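Local atomic coordinates of protein kinase A regulatory subunit, putative (Trypanosoma cruzi, PDB entry 6HYI), a protein that binds inosine in its cyclic nucleotide-binding domains and probably acts as a regulatory subunit of protein kinase A. Residues Ala91-Glu96 and Val120-Lys125. Residues are numbered along the deposited sequence; the frame is centred on the assembly and turned at random.
Sequences ADIIKE and VVATVK. With NOS (inosine), chain B.
Ile94 and Lys125, the two residues most covered here, meet on the face of the sheet turned away from the inosine. CD1 of Ile94 lies 3.8 Å from both CB and CD of Lys125, so the branch tip rests across the aliphatic part of the lysine chain; an extended outer torsion (chi2 170°) carries it there. The lysine then leads off, and its NZ is hydrogen-bonded to Asp69 O. In the backbone, Ile94 and Thr123 form an antiparallel hydrogen-bonded pair: Ile94 N reaches Thr123 O at 2.8 Å with an N-H...O angle of 157°, and Thr123 N returns a more bent bond to Ile94 O. Asp92 and Lys125 repeat the reciprocal pairing. The pairing of strands 91-95 and 123-126, flanked by strands 98-103 and 71-73, belongs to the beta jelly roll of a cyclic nucleotide-binding domain, a family of the cupin clan. On the ligand-facing side, the side chains of Ile93 and Val124, a non-hydrogen-bonded pair, run alongside each other toward the nucleoside. Ile93 CD1 comes within 3.7 Å of Val124 CG2 and 3.4 Å of inosine O4', while its CG2 presses tightly on Ala122 CB at 3.5 Å. Ala122 N donates to inosine O5' (2.9 Å), Val121 N only weakly. From strand 91-95, the extended Lys95 chain brings NZ to inosine O6 at 3.1 Å, and Glu113, Glu111 and Gly110 supply further hydrogen bonds to the nucleoside.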
loop_
_atom_site.group_PDB
_atom_site.type_symbol
_atom_site.label_atom_id
_atom_site.label_comp_id
_atom_site.label_asym_id
_atom_site.label_seq_id
_atom_site.Cartn_x
_atom_site.Cartn_y
_atom_site.Cartn_z
ATOM N N ALA A 91 5.168 17.602 3.268
ATOM C CA ALA A 91 5.029 18.589 2.210
ATOM C C ALA A 91 3.568 18.711 1.800
ATOM O O ALA A 91 2.847 17.710 1.728
ATOM C CB ALA A 91 5.883 18.217 0.990
ATOM N N ASP A 92 3.135 19.943 1.551
ATOM C CA ASP A 92 1.796 20.195 1.037
ATOM C C ASP A 92 1.787 20.028 -0.474
ATOM O O ASP A 92 2.714 20.460 -1.165
ATOM C CB ASP A 92 1.376 21.636 1.339
ATOM C CG ASP A 92 1.161 21.894 2.815
ATOM O OD1 ASP A 92 0.579 21.028 3.497
ATOM O OD2 ASP A 92 1.569 22.981 3.285
ATOM N N ILE A 93 0.728 19.412 -0.986
ATOM C CA ILE A 93 0.428 19.429 -2.412
ATOM C C ILE A 93 -0.519 20.598 -2.657
ATOM O O ILE A 93 -1.586 20.681 -2.041
ATOM C CB ILE A 93 -0.213 18.103 -2.851
ATOM C CG1 ILE A 93 0.688 16.915 -2.490
ATOM C CG2 ILE A 93 -0.522 18.131 -4.346
ATOM C CD1 ILE A 93 2.073 16.987 -3.104
ATOM N N ILE A 94 -0.132 21.508 -3.543
ATOM C CA ILE A 94 -0.859 22.757 -3.746
ATOM C C ILE A 94 -1.301 22.843 -5.201
ATOM O O ILE A 94 -0.470 22.773 -6.114
ATOM C CB ILE A 94 -0.012 23.975 -3.352
ATOM C CG1 ILE A 94 0.338 23.905 -1.865
ATOM C CG2 ILE A 94 -0.750 25.272 -3.697
ATOM C CD1 ILE A 94 1.379 24.924 -1.426
ATOM N N LYS A 95 -2.606 23.019 -5.408
ATOM C CA LYS A 95 -3.187 23.252 -6.726
ATOM C C LYS A 95 -3.939 24.571 -6.683
ATOM O O LYS A 95 -4.840 24.744 -5.854
ATOM C CB LYS A 95 -4.167 22.134 -7.087
ATOM C CG LYS A 95 -3.550 20.750 -7.145
ATOM C CD LYS A 95 -4.541 19.742 -7.698
ATOM C CE LYS A 95 -3.973 18.330 -7.657
ATOM N NZ LYS A 95 -5.007 17.331 -8.026
ATOM N N GLU A 96 -3.581 25.490 -7.575
ATOM C CA GLU A 96 -4.258 26.781 -7.665
ATOM C C GLU A 96 -4.298 27.471 -6.304
ATOM O O GLU A 96 -5.330 27.980 -5.865
ATOM C CB GLU A 96 -5.660 26.634 -8.259
ATOM C CG GLU A 96 -5.687 26.258 -9.729
ATOM C CD GLU A 96 -7.090 25.954 -10.223
ATOM O OE1 GLU A 96 -7.893 25.401 -9.440
ATOM O OE2 GLU A 96 -7.392 26.271 -11.393
ATOM N N VAL A 120 4.965 18.992 -14.287
ATOM C CA VAL A 120 4.518 18.929 -12.902
ATOM C C VAL A 120 3.101 19.452 -12.791
ATOM O O VAL A 120 2.771 20.536 -13.286
ATOM C CB VAL A 120 5.483 19.706 -11.990
ATOM C CG1 VAL A 120 4.920 19.764 -10.581
ATOM C CG2 VAL A 120 6.856 19.076 -12.011
ATOM N N VAL A 121 2.253 18.673 -12.132
ATOM C CA VAL A 121 0.838 18.994 -12.029
ATOM C C VAL A 121 0.541 19.891 -10.840
ATOM O O VAL A 121 -0.292 20.796 -10.933
ATOM C CB VAL A 121 0.023 17.692 -11.970
ATOM C CG1 VAL A 121 -1.396 17.986 -11.512
ATOM C CG2 VAL A 121 0.048 16.999 -13.321
ATOM N N ALA A 122 1.196 19.650 -9.708
ATOM C CA ALA A 122 0.933 20.384 -8.483
ATOM C C ALA A 122 2.251 20.814 -7.862
ATOM O O ALA A 122 3.278 20.151 -8.023
ATOM C CB ALA A 122 0.184 19.516 -7.469
ATOM N N THR A 123 2.215 21.941 -7.162
ATOM C CA THR A 123 3.366 22.380 -6.390
ATOM C C THR A 123 3.491 21.549 -5.120
ATOM O O THR A 123 2.497 21.218 -4.474
ATOM C CB THR A 123 3.214 23.864 -6.059
ATOM O OG1 THR A 123 3.274 24.606 -7.278
ATOM C CG2 THR A 123 4.324 24.351 -5.131
ATOM N N VAL A 124 4.720 21.181 -4.786
ATOM C CA VAL A 124 5.022 20.398 -3.593
ATOM C C VAL A 124 5.849 21.304 -2.699
ATOM O O VAL A 124 6.991 21.629 -3.039
ATOM C CB VAL A 124 5.804 19.128 -3.947
ATOM C CG1 VAL A 124 6.117 18.314 -2.707
ATOM C CG2 VAL A 124 5.039 18.276 -4.960
ATOM N N LYS A 125 5.294 21.706 -1.555
ATOM C CA LYS A 125 5.902 22.735 -0.712
ATOM C C LYS A 125 6.132 22.183 0.688
ATOM O O LYS A 125 5.187 21.755 1.356
ATOM C CB LYS A 125 5.000 23.966 -0.665
ATOM C CG LYS A 125 5.644 25.203 -0.079
ATOM C CD LYS A 125 4.707 26.391 -0.227
ATOM C CE LYS A 125 5.319 27.655 0.344
ATOM N NZ LYS A 125 6.434 28.160 -0.507
HETATM N N9 NOS B . 0.025 15.048 -6.437
HETATM C C4 NOS B . -0.871 14.617 -5.705
HETATM N N3 NOS B . -0.939 14.016 -4.536
HETATM C C2 NOS B . -2.140 13.712 -3.987
HETATM N N1 NOS B . -3.294 14.013 -4.640
HETATM C C6 NOS B . -3.256 14.608 -5.813
HETATM O O6 NOS B . -4.284 14.873 -6.370
HETATM C C5 NOS B . -2.049 14.931 -6.365
HETATM N N7 NOS B . -1.633 15.567 -7.574
HETATM C C8 NOS B . -0.274 15.572 -7.521
HETATM C "C5'" NOS B . 3.472 16.883 -8.249
HETATM O "O5'" NOS B . 2.375 17.010 -9.143
HETATM C "C4'" NOS B . 3.277 15.728 -7.299
HETATM O "O4'" NOS B . 2.209 16.024 -6.352
HETATM C "C1'" NOS B . 1.441 14.890 -6.167
HETATM C "C2'" NOS B . 2.145 13.717 -6.781
HETATM O "O2'" NOS B . 3.095 13.188 -5.859
HETATM C "C3'" NOS B . 2.845 14.410 -7.935
HETATM O "O3'" NOS B . 3.920 13.682 -8.495
#